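Local coordinates for TSE2 (Pseudomonas aeruginosa, PDB 5AKO), which is a toxin delivered by the H1 type VI secretion system into the cytoplasm of recipient cells, where it probably acts as an NAD-dependent cytotoxin, at residues Leu31-Arg35 against Thr100-Ala106. Residues are numbered along the deposited sequence; the frame is centred on the assembly and turned at random.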
# COMPACT_ATOMS: atom_id res chain seq x y z
N LEU C 31 -5.09 -30.73 9.09
CA LEU C 31 -3.80 -30.64 8.46
C LEU C 31 -2.81 -30.36 9.56
O LEU C 31 -3.15 -29.69 10.53
CB LEU C 31 -3.82 -29.42 7.57
CG LEU C 31 -3.04 -29.52 6.29
CD1 LEU C 31 -3.92 -30.12 5.21
CD2 LEU C 31 -2.59 -28.12 5.91
N THR C 32 -1.59 -30.84 9.39
CA THR C 32 -0.49 -30.50 10.29
C THR C 32 0.05 -29.12 9.97
O THR C 32 0.39 -28.84 8.83
CB THR C 32 0.63 -31.56 10.27
OG1 THR C 32 0.07 -32.80 10.68
CG2 THR C 32 1.78 -31.23 11.27
N LEU C 33 0.12 -28.27 10.99
CA LEU C 33 0.58 -26.89 10.92
C LEU C 33 1.78 -26.68 11.87
O LEU C 33 1.87 -27.32 12.92
CB LEU C 33 -0.57 -25.93 11.31
CG LEU C 33 -1.83 -26.06 10.40
CD1 LEU C 33 -3.09 -25.41 10.96
CD2 LEU C 33 -1.55 -25.47 9.04
N TYR C 34 2.66 -25.77 11.51
CA TYR C 34 3.93 -25.57 12.17
C TYR C 34 4.09 -24.09 12.51
O TYR C 34 3.92 -23.23 11.66
CB TYR C 34 5.08 -25.97 11.23
CG TYR C 34 5.07 -27.39 10.80
CD1 TYR C 34 4.29 -27.81 9.69
CD2 TYR C 34 5.81 -28.37 11.49
CE1 TYR C 34 4.27 -29.13 9.28
CE2 TYR C 34 5.80 -29.71 11.07
CZ TYR C 34 5.03 -30.07 9.96
OH TYR C 34 5.01 -31.38 9.54
N ARG C 35 4.51 -23.82 13.74
CA ARG C 35 4.71 -22.46 14.25
C ARG C 35 6.18 -22.26 14.51
O ARG C 35 6.76 -23.00 15.29
CB ARG C 35 3.94 -22.35 15.56
CG ARG C 35 4.28 -21.17 16.44
CD ARG C 35 3.81 -19.90 15.80
NE ARG C 35 3.97 -18.75 16.66
CZ ARG C 35 3.77 -17.49 16.27
NH1 ARG C 35 3.40 -17.19 15.03
NH2 ARG C 35 3.97 -16.51 17.12
N THR C 100 -2.27 -15.32 14.72
CA THR C 100 -1.01 -16.00 14.82
C THR C 100 -0.73 -16.76 13.52
O THR C 100 -1.56 -17.54 13.10
CB THR C 100 -1.03 -17.02 15.96
OG1 THR C 100 -1.29 -16.36 17.20
CG2 THR C 100 0.30 -17.72 16.05
N SER C 101 0.47 -16.58 12.98
CA SER C 101 0.91 -17.22 11.74
C SER C 101 1.43 -18.61 11.95
O SER C 101 2.32 -18.82 12.78
CB SER C 101 2.03 -16.42 11.10
OG SER C 101 1.54 -15.20 10.55
N VAL C 102 0.89 -19.56 11.18
CA VAL C 102 1.49 -20.88 11.06
C VAL C 102 1.50 -21.31 9.60
O VAL C 102 0.82 -20.70 8.78
CB VAL C 102 0.76 -21.90 11.90
CG1 VAL C 102 0.94 -21.60 13.37
CG2 VAL C 102 -0.71 -21.98 11.54
N PHE C 103 2.26 -22.36 9.27
CA PHE C 103 2.37 -22.83 7.89
C PHE C 103 2.16 -24.33 7.85
O PHE C 103 2.15 -24.99 8.89
CB PHE C 103 3.76 -22.54 7.38
CG PHE C 103 4.07 -21.10 7.27
CD1 PHE C 103 3.66 -20.38 6.16
CD2 PHE C 103 4.71 -20.45 8.29
CE1 PHE C 103 3.93 -19.04 6.04
CE2 PHE C 103 5.01 -19.11 8.17
CZ PHE C 103 4.61 -18.41 7.04
N ASP C 104 2.06 -24.87 6.64
CA ASP C 104 1.78 -26.29 6.43
C ASP C 104 3.04 -27.11 6.12
O ASP C 104 2.95 -28.25 5.67
CB ASP C 104 0.72 -26.46 5.31
CG ASP C 104 1.24 -26.06 3.91
OD1 ASP C 104 2.25 -25.29 3.81
OD2 ASP C 104 0.61 -26.49 2.92
N ARG C 105 4.21 -26.54 6.33
CA ARG C 105 5.41 -27.36 6.37
C ARG C 105 6.39 -26.73 7.33
O ARG C 105 6.18 -25.60 7.78
CB ARG C 105 6.03 -27.53 4.97
CG ARG C 105 6.73 -26.31 4.45
CD ARG C 105 7.35 -26.53 3.07
NE ARG C 105 7.92 -25.27 2.59
CZ ARG C 105 9.10 -24.76 2.95
NH1 ARG C 105 9.88 -25.40 3.82
NH2 ARG C 105 9.52 -23.61 2.43
N ALA C 106 7.47 -27.47 7.62
CA ALA C 106 8.48 -27.06 8.60
C ALA C 106 9.60 -26.25 8.00
O ALA C 106 9.94 -26.40 6.83
CB ALA C 106 9.08 -28.30 9.26
O HOH W 1 1.15 -30.32 6.58
O HOH W 2 2.00 -14.22 13.94
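Tyr-34 and Phe-103 form a single antiparallel bridge, a hydrogen-bonded pair that joins two small beta-sheets of the ADP-ribosyltransferase-like fold: strand 33-37, which pairs with 114-118, and strand 100-103, which pairs with 141-148. Tyr-34 N donates to Phe-103 O at 2.8 Å, and Phe-103 N returns a bond to Tyr-34 O. The strands run far from exactly antiparallel, with 126° between their N-to-C directions, and on the Leu-33 side a water bridges Thr-32 O and Asp-104 O. The Tyr-34 ring packs against the backbone that follows the bridge. With CG beside its own backbone N (chi1 -61°), its CD1 comes close to Arg-105 C and Ala-106 N lies over one face, while Ala-106 sets its methyl over the ring face in a CH-pi contact, CB 4.2 Å from the centroid. Val-102 turns its side chain toward strand 33-37, its CB 3.4 Å from Tyr-34 O, CG1 against Arg-35 CB and CG2 against Leu-33 CB; Tyr-144 of strand 141-148 also packs on Val-102. Past the bridge, the Arg-35 chain starts out opposite its backbone N (chi1 165°) and bends at chi2, carrying the guanidinium to the Thr-100 end of the partner strand. Arg-35 NE is hydrogen-bonded to Leu-65 O, and Thr-100 CG2 lies over one guanidinium face. At the group's edge, NH1 donates to an in-plane lone pair of Ser-101 O at 3.0 Å.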